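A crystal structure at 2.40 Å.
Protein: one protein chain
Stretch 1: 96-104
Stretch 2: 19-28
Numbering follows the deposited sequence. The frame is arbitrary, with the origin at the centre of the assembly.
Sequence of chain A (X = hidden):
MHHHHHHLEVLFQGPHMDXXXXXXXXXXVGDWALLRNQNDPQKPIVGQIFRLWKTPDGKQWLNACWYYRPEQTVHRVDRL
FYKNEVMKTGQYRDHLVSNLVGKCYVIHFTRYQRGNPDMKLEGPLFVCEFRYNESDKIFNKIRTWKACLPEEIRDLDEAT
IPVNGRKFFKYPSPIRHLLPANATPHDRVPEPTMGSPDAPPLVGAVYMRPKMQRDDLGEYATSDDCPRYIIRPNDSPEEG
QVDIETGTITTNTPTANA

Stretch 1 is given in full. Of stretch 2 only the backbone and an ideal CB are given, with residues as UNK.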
# COMPACT_ATOMS: atom_id res chain seq x y z
N LEU A 96 -4.15 4.44 -8.28
CA LEU A 96 -3.73 4.41 -9.67
C LEU A 96 -3.88 5.83 -10.21
O LEU A 96 -4.93 6.45 -10.02
CB LEU A 96 -4.60 3.45 -10.48
CG LEU A 96 -4.57 1.98 -10.07
CD1 LEU A 96 -5.61 1.17 -10.84
CD2 LEU A 96 -3.19 1.40 -10.29
N VAL A 97 -2.85 6.35 -10.87
CA VAL A 97 -2.89 7.73 -11.36
C VAL A 97 -4.06 7.97 -12.31
O VAL A 97 -4.43 9.11 -12.60
CB VAL A 97 -1.56 8.15 -12.03
CG1 VAL A 97 -0.40 7.98 -11.06
CG2 VAL A 97 -1.33 7.36 -13.30
N SER A 98 -4.65 6.88 -12.79
CA SER A 98 -5.85 6.98 -13.61
C SER A 98 -7.04 7.52 -12.80
O SER A 98 -8.05 7.93 -13.37
CB SER A 98 -6.18 5.62 -14.23
OG SER A 98 -6.03 4.59 -13.26
N ASN A 99 -6.91 7.52 -11.48
CA ASN A 99 -7.96 8.04 -10.61
C ASN A 99 -8.04 9.56 -10.61
O ASN A 99 -9.10 10.13 -10.33
CB ASN A 99 -7.78 7.54 -9.17
CG ASN A 99 -7.98 6.05 -9.03
OD1 ASN A 99 -8.58 5.41 -9.90
ND2 ASN A 99 -7.48 5.48 -7.93
N LEU A 100 -6.93 10.22 -10.92
CA LEU A 100 -6.89 11.68 -10.97
C LEU A 100 -7.91 12.21 -11.97
O LEU A 100 -7.89 11.82 -13.14
CB LEU A 100 -5.49 12.18 -11.35
CG LEU A 100 -4.35 11.98 -10.35
CD1 LEU A 100 -3.01 12.19 -11.04
CD2 LEU A 100 -4.51 12.92 -9.15
N VAL A 101 -8.79 13.09 -11.52
CA VAL A 101 -9.82 13.62 -12.39
C VAL A 101 -9.69 15.13 -12.58
O VAL A 101 -10.48 15.74 -13.31
CB VAL A 101 -11.24 13.27 -11.89
CG1 VAL A 101 -11.44 11.77 -11.90
CG2 VAL A 101 -11.47 13.84 -10.50
N GLY A 102 -8.70 15.73 -11.94
CA GLY A 102 -8.46 17.15 -12.10
C GLY A 102 -7.56 17.76 -11.04
O GLY A 102 -7.26 17.13 -10.03
N LYS A 103 -7.13 18.99 -11.29
CA LYS A 103 -6.33 19.74 -10.33
C LYS A 103 -7.25 20.52 -9.40
O LYS A 103 -8.41 20.79 -9.73
CB LYS A 103 -5.41 20.73 -11.05
CG LYS A 103 -4.18 20.11 -11.68
CD LYS A 103 -3.16 19.73 -10.62
CE LYS A 103 -1.84 19.33 -11.25
NZ LYS A 103 -1.21 20.47 -11.98
N CYS A 104 -6.72 20.90 -8.24
CA CYS A 104 -7.40 21.83 -7.35
C CYS A 104 -6.36 22.56 -6.52
O CYS A 104 -5.16 22.44 -6.77
CB CYS A 104 -8.40 21.11 -6.44
SG CYS A 104 -7.70 20.32 -4.96
N UNK A 19 6.98 13.29 -12.93
CA UNK A 19 5.65 13.84 -13.15
C UNK A 19 4.72 12.78 -13.75
O UNK A 19 5.16 11.83 -14.38
CB UNK A 19 5.73 15.06 -14.06
N UNK A 20 3.42 12.97 -13.54
CA UNK A 20 2.43 12.08 -14.12
C UNK A 20 1.49 12.89 -15.01
O UNK A 20 1.02 13.96 -14.62
CB UNK A 20 1.65 11.34 -13.03
N UNK A 21 1.24 12.39 -16.22
CA UNK A 21 0.35 13.08 -17.14
C UNK A 21 -0.97 12.34 -17.33
O UNK A 21 -1.02 11.27 -17.94
CB UNK A 21 1.04 13.27 -18.49
N UNK A 22 -2.04 12.90 -16.78
CA UNK A 22 -3.37 12.32 -16.91
C UNK A 22 -4.31 13.31 -17.59
O UNK A 22 -4.40 14.47 -17.20
CB UNK A 22 -3.92 11.91 -15.54
N UNK A 23 -4.99 12.83 -18.63
CA UNK A 23 -5.86 13.68 -19.44
C UNK A 23 -5.16 14.95 -19.90
O UNK A 23 -5.75 16.03 -19.94
CB UNK A 23 -7.12 14.04 -18.65
N UNK A 24 -3.88 14.81 -20.26
CA UNK A 24 -3.05 15.92 -20.72
C UNK A 24 -2.75 16.93 -19.61
O UNK A 24 -2.47 18.10 -19.88
CB UNK A 24 -3.74 16.63 -21.89
N UNK A 25 -2.80 16.47 -18.37
CA UNK A 25 -2.47 17.33 -17.23
C UNK A 25 -1.33 16.74 -16.41
O UNK A 25 -1.35 15.56 -16.07
CB UNK A 25 -3.70 17.54 -16.34
N UNK A 26 -0.34 17.57 -16.11
CA UNK A 26 0.82 17.12 -15.36
C UNK A 26 0.59 17.22 -13.85
O UNK A 26 0.14 18.25 -13.34
CB UNK A 26 2.05 17.94 -15.76
N UNK A 27 0.92 16.15 -13.14
CA UNK A 27 0.79 16.11 -11.70
C UNK A 27 2.16 15.85 -11.07
O UNK A 27 2.90 14.98 -11.52
CB UNK A 27 -0.22 15.04 -11.28
N UNK A 28 2.49 16.62 -10.04
CA UNK A 28 3.78 16.47 -9.37
C UNK A 28 3.58 16.36 -7.87
O UNK A 28 2.54 16.73 -7.34
CB UNK A 28 4.70 17.64 -9.70

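Stretch 2 folds back on itself as a hairpin. The backbone pairs 20 with 27 (20 N to 27 O 2.9 Å, 27 N to 20 O 2.6 Å) and 22 with 25 (22 N to 25 O and 25 N to 22 O 2.8 Å each), so side chains alternate between the face toward stretch 1 and the face away from it.

Position 19 has nothing of stretch 1 within 5.5 Å of its ideal CB, so stretch 1 sets no preference. It is Glu19.

At position 20 CA-to-CB points toward stretch 1, and the ideal CB lies 4.4 Å from Val97 CG1 and 5.1 Å from Leu100 CD1. Only aliphatic carbon lies nearby, which suits a compact aliphatic group such as valine, isoleucine or alanine. Val20 is found, its CG1 3.6 Å from Val97 CB.

Position 21 points away with extended angles; many residues would fit, and Ile21 is present.

Position 22 again points toward stretch 1. Its ideal CB is 4.1 Å from Val97 O and 4.5 Å from Leu100 CB, leaving modest room beside carbonyls and aliphatic carbon. A small apolar side chain suits it, though threonine is conceivable. Val22 sends CG2 to 3.2 Å from Val97 O and 4.1 Å from Leu100 CD1.

Positions 23 and 24 have positive phi (51/39 and 68/25), the central pair of a type I' turn. Asparagine, glycine and aspartate tolerate such angles best, and neither ideal CB has stretch 1 within 5.5 Å. Asn23 and Asn24 occupy them.

Position 25 points toward stretch 1, but its ideal CB is 5.3 Å from Lys103 CG. A beta-branched or longer apolar group could bridge that gap; Ile25 does, with CG2 3.9 Å from Lys103 CG.

Position 26 points away, so its side chain is little constrained by stretch 1. Its carbonyl matters more: Lys103 NZ donates a weak hydrogen bond to the carbonyl O of 26 at 2.9 Å, and this backbone acceptor places no demand on the side chain. The residue is Ser26, whose hydroxyl instead weakly bonds Glu19, OG to OE1 at 3.3 Å.

Position 27 points toward stretch 1, its ideal CB 4.0 Å from Leu100 CD1 and 4.6 Å from Lys103 CE. Beyond lies the backbone of Gly102. A long aliphatic or aromatic group would suit. Tyr27 (chi1 -64°) lays a ring face under Leu100 CD1, 3.5 Å from the centroid and 16° off the normal, a CH-pi contact. Its OH reaches 3.3 Å from Gly102 CA.

Position 28 points away, without stretch 1 near its ideal CB. It is His28, whose NE2 weakly bonds Glu19 OE1 at 2.9 Å.

Stretch 2, residues 19-28: EVIVNNISYH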
# COMPACT_ATOMS: atom_id res chain seq x y z
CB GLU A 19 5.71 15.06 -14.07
CG GLU A 19 5.92 14.74 -15.54
CD GLU A 19 5.73 15.95 -16.43
OE1 GLU A 19 5.40 17.03 -15.90
OE2 GLU A 19 5.90 15.82 -17.66
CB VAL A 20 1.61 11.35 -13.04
CG1 VAL A 20 0.40 10.66 -13.66
CG2 VAL A 20 2.48 10.35 -12.31
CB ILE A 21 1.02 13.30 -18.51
CG1 ILE A 21 2.36 14.01 -18.33
CG2 ILE A 21 0.10 14.11 -19.42
CD1 ILE A 21 3.00 14.45 -19.63
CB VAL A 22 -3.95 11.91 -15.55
CG1 VAL A 22 -5.41 11.50 -15.70
CG2 VAL A 22 -3.14 10.78 -14.94
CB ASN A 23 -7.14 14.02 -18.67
CG ASN A 23 -8.37 13.96 -19.55
OD1 ASN A 23 -8.27 14.04 -20.77
ND2 ASN A 23 -9.53 13.81 -18.93
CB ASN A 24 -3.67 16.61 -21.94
CG ASN A 24 -2.72 17.60 -22.59
OD1 ASN A 24 -1.77 17.21 -23.27
ND2 ASN A 24 -2.97 18.89 -22.38
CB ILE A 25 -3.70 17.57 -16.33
CG1 ILE A 25 -4.70 18.49 -17.04
CG2 ILE A 25 -3.27 18.16 -14.99
CD1 ILE A 25 -5.99 18.70 -16.28
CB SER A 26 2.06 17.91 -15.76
OG SER A 26 2.38 17.68 -17.12
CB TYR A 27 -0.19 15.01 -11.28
CG TYR A 27 -1.61 15.26 -11.74
CD1 TYR A 27 -2.05 14.80 -12.99
CD2 TYR A 27 -2.52 15.94 -10.94
CE1 TYR A 27 -3.34 15.02 -13.42
CE2 TYR A 27 -3.82 16.16 -11.37
CZ TYR A 27 -4.22 15.70 -12.60
OH TYR A 27 -5.51 15.92 -13.03
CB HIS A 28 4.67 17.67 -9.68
CG HIS A 28 4.93 17.88 -11.14
ND1 HIS A 28 4.02 18.49 -11.97
CD2 HIS A 28 5.99 17.56 -11.91
CE1 HIS A 28 4.51 18.54 -13.20
NE2 HIS A 28 5.71 17.98 -13.19
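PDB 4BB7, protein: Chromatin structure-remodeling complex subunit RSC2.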